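Local coordinates for protein hemolysin BL lytic component L1 (Bacillus cereus, PDB 7NMQ) that is the lytic component L1 of the haemolysin BL enterotoxin, a mainly helical protein of the ClyA-like class, and probably acts with its partner components to form membrane pores, at residues 85-90 against 119-124. Residues are numbered along the deposited sequence; the frame is centred on the assembly and turned at random. Where two conformers were deposited one is given.
Sequences VNYDEQ and TTINTN. With EDO (1,2-ethanediol), chain F.
Gln90 reaches across to Thr120 and makes the one direct hydrogen bond between these helical segments. Thr120 OG1 donates to Gln90 OE1 at 2.7 Å, in the carbonyl plane and on a lone pair, with a C=O...donor angle of 123°. Gln90 CG stands anti to the backbone N (chi1 -172°), and the extended chain beyond it carries the amide across to Thr120. A water closes the pair into a small ring: it accepts from Gln90 NE2 at 3.1 Å and donates to Thr120 OG1. Both ends of the amide are thus used, which fixes the way round of its O and N, and the threonine hydroxyl serves as donor and acceptor at once.

The apolar part belongs to Tyr87, whose ring lies between the two segments; their axes come within 11.0 Å, a wide separation that a broad aromatic side chain can span. The methyl CG2 of Thr120 meets the ring edge in its plane, 3.7 Å from CD1, while Ile121 CG1 approaches CE1 obliquely at 3.8 Å. Ile121 CD1 lies near the phenol oxygen, 3.9 Å from OH. Trp347 of helix 330-357 meets the tyrosine ring, and the OH groups of Tyr87 and Tyr318, on helix 275-325, share a weak hydrogen bond. Isoleucine suits its place because its apolar branch packs on aromatics, here Tyr87 and Trp311.

The two segments, on helices 45-103 and 107-154, run antiparallel (179°), as neighbours in the long helical bundle of this toxin family. Threonine suits the interface by turning a methyl to the buried aromatic and a hydroxyl to the hydrated amide, so the contact grades from an apolar interior to a polar, water-bridged margin.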
ATOM      1  N   VAL A  85      -4.874 -12.495  11.602  1.00 12.68           N
ATOM      2  CA  VAL A  85      -4.439 -13.903  11.708  1.00 12.49           C
ATOM      3  C   VAL A  85      -4.643 -14.372  13.150  1.00 12.39           C
ATOM      4  O   VAL A  85      -5.164 -15.498  13.359  1.00 13.04           O
ATOM      5  CB  VAL A  85      -2.976 -14.101  11.288  1.00 12.85           C
ATOM      6  CG1 VAL A  85      -2.555 -15.551  11.524  1.00 14.61           C
ATOM      7  CG2 VAL A  85      -2.717 -13.687   9.843  1.00 13.49           C
ATOM      8  N   ASN A  86      -4.204 -13.606  14.131  1.00 12.33           N
ATOM      9  CA  ASN A  86      -4.267 -14.047  15.544  1.00 11.92           C
ATOM     10  C   ASN A  86      -5.729 -14.153  15.984  1.00 11.83           C
ATOM     11  O   ASN A  86      -6.009 -15.014  16.836  1.00 12.65           O
ATOM     12  CB  ASN A  86      -3.454 -13.123  16.414  1.00 13.66           C
ATOM     13  CG  ASN A  86      -1.971 -13.384  16.229  1.00 16.81           C
ATOM     14  OD1 ASN A  86      -1.566 -14.509  15.970  1.00 21.94           O
ATOM     15  ND2 ASN A  86      -1.162 -12.433  16.578  1.00 21.24           N
ATOM     16  N   TYR A  87      -6.613 -13.338  15.467  1.00 12.14           N
ATOM     17  CA  TYR A  87      -8.052 -13.450  15.847  1.00 12.04           C
ATOM     18  C   TYR A  87      -8.577 -14.764  15.275  1.00 12.43           C
ATOM     19  O   TYR A  87      -9.257 -15.519  15.971  1.00 12.03           O
ATOM     20  CB  TYR A  87      -8.879 -12.260  15.379  1.00 12.27           C
ATOM     21  CG  TYR A  87     -10.285 -12.428  15.905  1.00 12.03           C
ATOM     22  CD1 TYR A  87     -10.627 -11.996  17.170  1.00 12.71           C
ATOM     23  CD2 TYR A  87     -11.232 -13.124  15.167  1.00 12.01           C
ATOM     24  CE1 TYR A  87     -11.897 -12.236  17.668  1.00 13.74           C
ATOM     25  CE2 TYR A  87     -12.519 -13.334  15.654  1.00 12.44           C
ATOM     26  CZ  TYR A  87     -12.842 -12.899  16.922  1.00 12.85           C
ATOM     27  OH  TYR A  87     -14.078 -13.124  17.487  1.00 13.97           O
ATOM     28  N   ASP A  88      -8.229 -15.115  14.054  1.00 12.60           N
ATOM     29  CA  ASP A  88      -8.650 -16.421  13.522  1.00 12.73           C
ATOM     30  C   ASP A  88      -8.128 -17.529  14.430  1.00 12.42           C
ATOM     31  O   ASP A  88      -8.878 -18.468  14.753  1.00 12.69           O
ATOM     32  CB  ASP A  88      -8.141 -16.684  12.106  1.00 13.56           C
ATOM     33  CG  ASP A  88      -8.518 -18.088  11.642  1.00 14.69           C
ATOM     34  OD1 ASP A  88      -9.722 -18.404  11.656  1.00 16.24           O
ATOM     35  OD2 ASP A  88      -7.588 -18.833  11.161  1.00 17.54           O
ATOM     36  N   GLU A  89      -6.855 -17.480  14.835  0.50 12.50           N
ATOM     37  CA  GLU A  89      -6.300 -18.576  15.675  0.50 13.84           C
ATOM     38  C   GLU A  89      -7.078 -18.604  16.999  0.50 13.05           C
ATOM     39  O   GLU A  89      -7.379 -19.716  17.478  0.50 14.05           O
ATOM     40  CB  GLU A  89      -4.798 -18.433  15.908  0.50 15.51           C
ATOM     41  CG  GLU A  89      -4.030 -18.201  14.616  0.50 17.57           C
ATOM     42  CD  GLU A  89      -3.165 -19.307  14.017  0.50 22.98           C
ATOM     43  OE1 GLU A  89      -2.007 -19.442  14.436  0.50 27.79           O
ATOM     44  OE2 GLU A  89      -3.611 -19.959  13.070  0.50 27.05           O
ATOM     45  N   GLN A  90      -7.438 -17.452  17.570  1.00 12.62           N
ATOM     46  CA  GLN A  90      -8.200 -17.463  18.838  1.00 12.17           C
ATOM     47  C   GLN A  90      -9.588 -18.057  18.573  1.00 12.17           C
ATOM     48  O   GLN A  90     -10.026 -18.895  19.363  1.00 12.67           O
ATOM     49  CB  GLN A  90      -8.310 -16.055  19.408  1.00 12.27           C
ATOM     50  CG  GLN A  90      -8.913 -16.066  20.797  1.00 13.54           C
ATOM     51  CD  GLN A  90      -8.977 -14.722  21.459  1.00 15.35           C
ATOM     52  OE1 GLN A  90      -8.580 -13.722  20.919  1.00 18.07           O
ATOM     53  NE2 GLN A  90      -9.427 -14.693  22.685  1.00 18.55           N
ATOM     54  N   THR A 119     -12.949  -8.763  23.879  1.00 12.80           N
ATOM     55  CA  THR A 119     -11.745  -8.105  24.417  1.00 13.79           C
ATOM     56  C   THR A 119     -10.715  -7.983  23.276  1.00 13.37           C
ATOM     57  O   THR A 119     -10.125  -6.900  23.073  1.00 14.39           O
ATOM     58  CB  THR A 119     -11.230  -8.847  25.644  1.00 15.18           C
ATOM     59  OG1 THR A 119     -12.211  -8.754  26.681  1.00 17.48           O
ATOM     60  CG2 THR A 119      -9.892  -8.324  26.117  1.00 17.99           C
ATOM     61  N   THR A 120     -10.467  -9.050  22.544  1.00 12.68           N
ATOM     62  CA  THR A 120      -9.503  -9.061  21.422  1.00 12.19           C
ATOM     63  C   THR A 120      -9.951  -8.106  20.329  1.00 11.98           C
ATOM     64  O   THR A 120      -9.117  -7.327  19.820  1.00 13.19           O
ATOM     65  CB  THR A 120      -9.365 -10.456  20.831  1.00 12.44           C
ATOM     66  OG1 THR A 120      -8.958 -11.265  21.947  1.00 14.26           O
ATOM     67  CG2 THR A 120      -8.374 -10.506  19.686  1.00 14.82           C
ATOM     68  N   ILE A 121     -11.242  -8.137  19.980  1.00 11.61           N
ATOM     69  CA  ILE A 121     -11.761  -7.230  18.933  1.00 12.17           C
ATOM     70  C   ILE A 121     -11.466  -5.795  19.349  1.00 12.62           C
ATOM     71  O   ILE A 121     -11.019  -4.963  18.499  1.00 13.04           O
ATOM     72  CB  ILE A 121     -13.254  -7.485  18.696  1.00 12.33           C
ATOM     73  CG1 ILE A 121     -13.479  -8.831  18.040  1.00 12.22           C
ATOM     74  CG2 ILE A 121     -13.855  -6.318  17.918  1.00 13.17           C
ATOM     75  CD1 ILE A 121     -14.909  -9.364  18.174  1.00 13.93           C
ATOM     76  N   ASN A 122     -11.765  -5.460  20.592  1.00 13.00           N
ATOM     77  CA  ASN A 122     -11.603  -4.054  21.028  1.00 14.95           C
ATOM     78  C   ASN A 122     -10.118  -3.685  21.026  1.00 14.49           C
ATOM     79  O   ASN A 122      -9.769  -2.572  20.628  1.00 16.79           O
ATOM     80  CB  ASN A 122     -12.180  -3.833  22.410  1.00 17.03           C
ATOM     81  CG  ASN A 122     -13.688  -3.881  22.384  1.00 17.86           C
ATOM     82  OD1 ASN A 122     -14.326  -3.722  21.340  1.00 21.94           O
ATOM     83  ND2 ASN A 122     -14.268  -4.069  23.547  1.00 20.87           N
ATOM     84  N   THR A 123      -9.248  -4.584  21.436  1.00 14.79           N
ATOM     85  CA  THR A 123      -7.783  -4.373  21.409  1.00 15.89           C
ATOM     86  C   THR A 123      -7.352  -4.101  19.967  1.00 14.44           C
ATOM     87  O   THR A 123      -6.578  -3.160  19.736  1.00 15.99           O
ATOM     88  CB  THR A 123      -6.999  -5.558  21.957  1.00 17.16           C
ATOM     89  OG1 THR A 123      -7.328  -5.695  23.329  1.00 20.77           O
ATOM     90  CG2 THR A 123      -5.496  -5.439  21.827  1.00 19.23           C
ATOM     91  N   ASN A 124      -7.831  -4.906  19.021  1.00 13.71           N
ATOM     92  CA  ASN A 124      -7.461  -4.786  17.602  1.00 12.56           C
ATOM     93  C   ASN A 124      -7.940  -3.445  17.079  1.00 12.88           C
ATOM     94  O   ASN A 124      -7.190  -2.818  16.317  1.00 14.13           O
ATOM     95  CB  ASN A 124      -7.960  -5.960  16.795  1.00 13.11           C
ATOM     96  CG  ASN A 124      -7.241  -7.229  17.187  1.00 13.72           C
ATOM     97  OD1 ASN A 124      -6.195  -7.210  17.841  1.00 15.84           O
ATOM     98  ND2 ASN A 124      -7.793  -8.330  16.752  1.00 14.53           N
TER
HETATM   99  C1  EDO F 505     -15.538  -5.455  26.971  1.00 38.41           C
HETATM  100  O1  EDO F 505     -16.705  -6.125  26.511  1.00 40.13           O
HETATM  101  C2  EDO F 505     -14.318  -6.304  26.879  1.00 38.94           C
HETATM  102  O2  EDO F 505     -14.600  -7.691  26.799  1.00 38.19           O
HETATM  103  O   HOH W   1      -9.136 -12.446  24.765  1.00 23.50           O